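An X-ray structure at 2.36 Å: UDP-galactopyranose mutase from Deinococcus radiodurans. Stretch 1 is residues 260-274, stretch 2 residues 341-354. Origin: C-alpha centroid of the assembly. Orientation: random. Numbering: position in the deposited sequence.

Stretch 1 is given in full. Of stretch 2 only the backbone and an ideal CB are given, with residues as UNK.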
# COMPACT_ATOMS: atom_id res chain seq x y z
N PRO A 260 8.93 19.83 -9.70
CA PRO A 260 9.19 20.71 -10.85
C PRO A 260 9.99 21.95 -10.40
O PRO A 260 9.70 22.47 -9.33
CB PRO A 260 7.80 21.12 -11.31
CG PRO A 260 6.81 20.37 -10.45
CD PRO A 260 7.53 19.88 -9.25
N VAL A 261 10.97 22.40 -11.18
CA VAL A 261 11.80 23.54 -10.74
C VAL A 261 11.09 24.87 -10.73
O VAL A 261 11.40 25.71 -9.89
CB VAL A 261 13.06 23.78 -11.61
CG1 VAL A 261 14.34 23.55 -10.80
CG2 VAL A 261 13.01 22.99 -12.90
N ASP A 262 10.20 25.11 -11.68
CA ASP A 262 9.61 26.43 -11.77
C ASP A 262 8.83 26.74 -10.49
O ASP A 262 8.95 27.83 -9.94
CB ASP A 262 8.76 26.63 -13.04
CG ASP A 262 7.70 25.55 -13.23
OD1 ASP A 262 7.75 24.51 -12.53
OD2 ASP A 262 6.81 25.73 -14.09
N ALA A 263 8.09 25.75 -10.00
CA ALA A 263 7.27 25.90 -8.80
C ALA A 263 8.10 26.17 -7.57
O ALA A 263 7.68 26.92 -6.69
CB ALA A 263 6.40 24.66 -8.58
N PHE A 264 9.28 25.57 -7.50
CA PHE A 264 10.13 25.78 -6.33
C PHE A 264 10.47 27.27 -6.20
O PHE A 264 10.56 27.80 -5.10
CB PHE A 264 11.41 24.95 -6.43
CG PHE A 264 12.28 25.05 -5.22
CD1 PHE A 264 12.09 24.18 -4.15
CD2 PHE A 264 13.28 26.00 -5.14
CE1 PHE A 264 12.89 24.27 -3.03
CE2 PHE A 264 14.08 26.09 -4.02
CZ PHE A 264 13.89 25.22 -2.97
N PHE A 265 10.65 27.92 -7.35
CA PHE A 265 11.02 29.32 -7.36
C PHE A 265 9.81 30.19 -7.72
O PHE A 265 9.95 31.23 -8.38
CB PHE A 265 12.20 29.55 -8.31
CG PHE A 265 13.48 28.89 -7.85
CD1 PHE A 265 13.97 27.76 -8.49
CD2 PHE A 265 14.20 29.41 -6.77
CE1 PHE A 265 15.15 27.16 -8.07
CE2 PHE A 265 15.38 28.81 -6.34
CZ PHE A 265 15.86 27.69 -6.99
N ASP A 266 8.63 29.76 -7.30
CA ASP A 266 7.41 30.55 -7.41
C ASP A 266 7.14 31.08 -8.82
O ASP A 266 6.60 32.17 -8.99
CB ASP A 266 7.43 31.72 -6.42
CG ASP A 266 7.39 31.27 -4.96
OD1 ASP A 266 6.78 30.22 -4.66
OD2 ASP A 266 7.97 31.98 -4.11
N PHE A 267 7.51 30.30 -9.84
CA PHE A 267 7.28 30.68 -11.23
C PHE A 267 7.77 32.10 -11.52
O PHE A 267 7.20 32.81 -12.35
CB PHE A 267 5.79 30.53 -11.57
CG PHE A 267 5.20 29.22 -11.11
CD1 PHE A 267 5.37 28.05 -11.86
CD2 PHE A 267 4.48 29.14 -9.92
CE1 PHE A 267 4.82 26.84 -11.43
CE2 PHE A 267 3.93 27.94 -9.49
CZ PHE A 267 4.11 26.78 -10.24
N CYS A 268 8.83 32.51 -10.83
CA CYS A 268 9.36 33.86 -10.95
C CYS A 268 9.82 34.24 -12.36
O CYS A 268 9.99 35.42 -12.66
CB CYS A 268 10.48 34.12 -9.92
SG CYS A 268 12.06 33.29 -10.24
N TYR A 269 10.01 33.26 -13.23
CA TYR A 269 10.34 33.56 -14.62
C TYR A 269 9.23 33.12 -15.57
O TYR A 269 9.43 33.06 -16.77
CB TYR A 269 11.65 32.90 -15.07
CG TYR A 269 12.89 33.30 -14.31
CD1 TYR A 269 13.36 34.61 -14.33
CD2 TYR A 269 13.62 32.36 -13.60
CE1 TYR A 269 14.51 34.98 -13.65
CE2 TYR A 269 14.77 32.72 -12.91
CZ TYR A 269 15.21 34.02 -12.93
OH TYR A 269 16.35 34.37 -12.24
N GLY A 270 8.05 32.82 -15.02
CA GLY A 270 6.96 32.30 -15.83
C GLY A 270 6.89 30.78 -15.78
O GLY A 270 7.78 30.12 -15.24
N LYS A 271 5.83 30.22 -16.36
CA LYS A 271 5.61 28.78 -16.28
C LYS A 271 6.54 27.99 -17.20
O LYS A 271 6.59 28.25 -18.40
CB LYS A 271 4.14 28.46 -16.60
CG LYS A 271 3.80 26.97 -16.44
CD LYS A 271 3.83 26.54 -14.97
CE LYS A 271 3.56 25.04 -14.80
NZ LYS A 271 4.75 24.22 -15.16
N LEU A 272 7.29 27.05 -16.63
CA LEU A 272 8.07 26.08 -17.40
C LEU A 272 7.09 25.03 -17.92
O LEU A 272 6.36 24.44 -17.13
CB LEU A 272 9.10 25.39 -16.51
CG LEU A 272 10.55 25.34 -16.97
CD1 LEU A 272 11.27 24.16 -16.33
CD2 LEU A 272 10.69 25.33 -18.50
N PRO A 273 7.05 24.80 -19.24
CA PRO A 273 6.07 23.83 -19.75
C PRO A 273 6.39 22.37 -19.38
O PRO A 273 7.48 21.88 -19.68
CB PRO A 273 6.14 24.01 -21.28
CG PRO A 273 6.80 25.35 -21.48
CD PRO A 273 7.76 25.49 -20.33
N TYR A 274 5.45 21.71 -18.73
CA TYR A 274 5.51 20.27 -18.55
C TYR A 274 4.26 19.68 -19.15
O TYR A 274 3.16 20.20 -18.95
CB TYR A 274 5.53 19.88 -17.07
CG TYR A 274 6.78 20.25 -16.31
CD1 TYR A 274 6.92 21.51 -15.74
CD2 TYR A 274 7.80 19.33 -16.12
CE1 TYR A 274 8.05 21.84 -15.01
CE2 TYR A 274 8.92 19.64 -15.41
CZ TYR A 274 9.05 20.91 -14.86
OH TYR A 274 10.17 21.23 -14.14
N UNK A 341 12.84 27.11 -26.88
CA UNK A 341 12.18 28.09 -26.01
C UNK A 341 12.08 27.61 -24.56
O UNK A 341 12.05 28.44 -23.65
CB UNK A 341 10.78 28.40 -26.54
N UNK A 342 12.03 26.30 -24.35
CA UNK A 342 11.94 25.76 -23.00
C UNK A 342 13.31 25.56 -22.33
O UNK A 342 13.46 25.79 -21.14
CB UNK A 342 11.19 24.43 -23.04
N UNK A 343 14.31 25.13 -23.10
CA UNK A 343 15.67 24.98 -22.57
C UNK A 343 16.19 26.35 -22.12
O UNK A 343 16.99 26.46 -21.19
CB UNK A 343 16.60 24.37 -23.62
N UNK A 344 15.72 27.37 -22.83
CA UNK A 344 15.99 28.76 -22.54
C UNK A 344 15.50 29.09 -21.14
O UNK A 344 16.27 29.50 -20.28
CB UNK A 344 15.33 29.67 -23.58
N UNK A 345 14.21 28.90 -20.94
CA UNK A 345 13.59 29.14 -19.65
C UNK A 345 14.22 28.31 -18.52
O UNK A 345 14.49 28.83 -17.43
CB UNK A 345 12.09 28.84 -19.74
N UNK A 346 14.48 27.03 -18.78
CA UNK A 346 15.08 26.18 -17.75
C UNK A 346 16.45 26.69 -17.31
O UNK A 346 16.77 26.67 -16.13
CB UNK A 346 15.20 24.74 -18.26
N UNK A 347 17.26 27.11 -18.28
CA UNK A 347 18.59 27.65 -18.00
C UNK A 347 18.54 28.72 -16.90
O UNK A 347 19.43 28.80 -16.05
CB UNK A 347 19.20 28.24 -19.28
N UNK A 348 17.49 29.53 -16.91
CA UNK A 348 17.34 30.60 -15.93
C UNK A 348 17.02 30.03 -14.55
O UNK A 348 17.53 30.51 -13.53
CB UNK A 348 16.25 31.58 -16.37
N UNK A 349 16.15 29.02 -14.51
CA UNK A 349 15.78 28.40 -13.24
C UNK A 349 16.95 27.63 -12.68
O UNK A 349 17.14 27.55 -11.47
CB UNK A 349 14.57 27.48 -13.41
N UNK A 350 17.74 27.07 -13.59
CA UNK A 350 18.92 26.29 -13.25
C UNK A 350 19.99 27.15 -12.56
O UNK A 350 20.69 26.67 -11.66
CB UNK A 350 19.50 25.64 -14.51
N UNK A 351 20.12 28.40 -12.99
CA UNK A 351 21.05 29.33 -12.36
C UNK A 351 20.60 29.60 -10.93
O UNK A 351 21.42 29.69 -10.02
CB UNK A 351 21.14 30.63 -13.15
N UNK A 352 19.29 29.75 -10.74
CA UNK A 352 18.73 29.89 -9.40
C UNK A 352 19.01 28.64 -8.57
O UNK A 352 19.49 28.73 -7.45
CB UNK A 352 17.22 30.15 -9.47
N UNK A 353 18.73 27.47 -9.15
CA UNK A 353 18.99 26.20 -8.46
C UNK A 353 20.43 26.09 -8.00
O UNK A 353 20.69 25.83 -6.83
CB UNK A 353 18.65 25.02 -9.37
N UNK A 354 21.37 26.28 -8.94
CA UNK A 354 22.79 26.12 -8.66
C UNK A 354 23.24 27.05 -7.55
O UNK A 354 24.24 26.80 -6.86
CB UNK A 354 23.62 26.37 -9.92

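Backbone angles throughout 341-354 are helical, so the position of each ideal CB is the first guide to which positions can meet stretch 1. At 341, 343, 344, 347, 350, 351 and 354 the ideal CB has no atom of stretch 1 within 5.5 Å; stretch 1 sets no constraint there, and polar or small residues would do. They are Glu-341, Ala-343, Glu-344, Lys-347, Glu-350, Ala-351 and Asp-354.

Position 342 points toward stretch 1, its ideal CB 4.5 Å from Pro-273 CD. A medium side chain, apolar or polar, could lie along the proline. The residue is Asn-342, whose OD1 comes 3.0 Å from Pro-273 CG, a packing contact.

At 345 CB also points toward stretch 1, 4.0 Å from Leu-272 CD2, which favours a branched aliphatic or Met. Leu-345 places CD1 3.8 Å from Leu-272 CD2 and CD2 3.7 Å from Tyr-269 CB, bridging the two residues.

Position 346 points sideways, with CB 4.4 Å from Leu-272 CD1; a long apolar or aromatic group could also reach Val-261. Tyr-346 (chi1 t) does so, its ring edge meeting Val-261 CG2 at 3.9 Å from CE1.

At position 348 CA-to-CB points toward stretch 1, and the ideal CB of 348 lies 3.9 Å from Tyr-269 CD2. An aliphatic stem would cover that ring's face, and a cation could use its pi electrons. Lys-348 does both: CB sits over the face, 4.1 Å from the Tyr-269 ring centroid, and NZ makes an off-centre cation-pi contact, 4.4 Å from the same centroid.

Position 349 faces the richest site. CB points sideways, 4.4 Å from Val-261 CB, but beyond it lies a slot between Asp-262 and Tyr-269, and the turn from Phe-267 to Gly-270 offers Tyr-269 N and Gly-270 O. Phe or Leu could fill part of the slot; a long side chain ending in a donor-acceptor group suits it better, pointing to Tyr. Tyr-349 (chi1 m) accepts from Tyr-269 N at OH (3.0 Å, 149°) and donates from OH to Gly-270 O (2.6 Å). Asp-262 CA lies over one face, 3.9 Å from the Tyr-349 ring centroid; the Tyr-269 edge meets the opposite face, planes at 70°.

At 352 CB points toward stretch 1, 3.8 Å from Phe-265 CZ, with Tyr-269 CE2 at 4.9 Å: Leu, Ile or Met would fit. Leu-352 packs CB over one face of the Phe-265 ring, 3.8 Å from its centroid, while its CD1 reaches Tyr-269 CE2 (3.3 Å) and Cys-268 SG (3.6 Å).

Position 353 points sideways, CB 4.3 Å from Phe-265 CE1, so a small apolar residue is sufficient. Ala-353 makes that contact.

Stretch 2 341-354: ENAELYKKYEALAD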
# COMPACT_ATOMS: atom_id res chain seq x y z
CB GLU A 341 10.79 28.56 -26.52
CG GLU A 341 10.02 27.60 -27.39
CD GLU A 341 10.60 27.49 -28.78
OE1 GLU A 341 11.29 26.49 -29.06
OE2 GLU A 341 10.39 28.41 -29.60
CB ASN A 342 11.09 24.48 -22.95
CG ASN A 342 9.64 24.74 -23.32
OD1 ASN A 342 9.16 25.88 -23.25
ND2 ASN A 342 8.93 23.68 -23.72
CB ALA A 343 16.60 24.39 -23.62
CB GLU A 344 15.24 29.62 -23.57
CG GLU A 344 15.27 31.12 -23.36
CD GLU A 344 16.55 31.75 -23.88
OE1 GLU A 344 17.58 31.06 -23.92
OE2 GLU A 344 16.51 32.95 -24.25
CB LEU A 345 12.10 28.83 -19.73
CG LEU A 345 11.14 29.80 -19.07
CD1 LEU A 345 9.95 29.04 -18.55
CD2 LEU A 345 11.82 30.57 -17.95
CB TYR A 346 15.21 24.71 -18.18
CG TYR A 346 16.02 23.93 -17.17
CD1 TYR A 346 15.54 23.70 -15.88
CD2 TYR A 346 17.28 23.46 -17.48
CE1 TYR A 346 16.28 23.00 -14.94
CE2 TYR A 346 18.04 22.76 -16.54
CZ TYR A 346 17.53 22.53 -15.28
OH TYR A 346 18.28 21.84 -14.36
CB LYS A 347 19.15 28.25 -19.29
CG LYS A 347 20.55 27.76 -19.65
CD LYS A 347 20.52 26.28 -20.04
CE LYS A 347 21.47 25.98 -21.19
NZ LYS A 347 22.90 26.25 -20.86
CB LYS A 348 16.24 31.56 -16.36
CG LYS A 348 16.32 31.98 -17.82
CD LYS A 348 17.01 33.31 -17.99
CE LYS A 348 16.10 34.41 -17.51
NZ LYS A 348 14.70 34.10 -17.92
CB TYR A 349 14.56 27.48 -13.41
CG TYR A 349 13.25 28.23 -13.42
CD1 TYR A 349 12.45 28.27 -14.56
CD2 TYR A 349 12.81 28.92 -12.29
CE1 TYR A 349 11.24 28.96 -14.57
CE2 TYR A 349 11.61 29.60 -12.29
CZ TYR A 349 10.83 29.63 -13.43
OH TYR A 349 9.64 30.32 -13.41
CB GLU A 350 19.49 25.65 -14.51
CG GLU A 350 20.76 24.83 -14.29
CD GLU A 350 21.24 24.15 -15.57
OE1 GLU A 350 21.83 23.05 -15.48
OE2 GLU A 350 21.02 24.70 -16.68
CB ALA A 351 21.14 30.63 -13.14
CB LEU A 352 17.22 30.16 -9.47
CG LEU A 352 16.82 31.56 -9.90
CD1 LEU A 352 15.31 31.72 -9.85
CD2 LEU A 352 17.52 32.61 -9.04
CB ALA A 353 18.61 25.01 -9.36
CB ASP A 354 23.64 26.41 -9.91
CG ASP A 354 23.50 25.34 -10.99
OD1 ASP A 354 23.89 25.63 -12.14
OD2 ASP A 354 23.01 24.22 -10.71
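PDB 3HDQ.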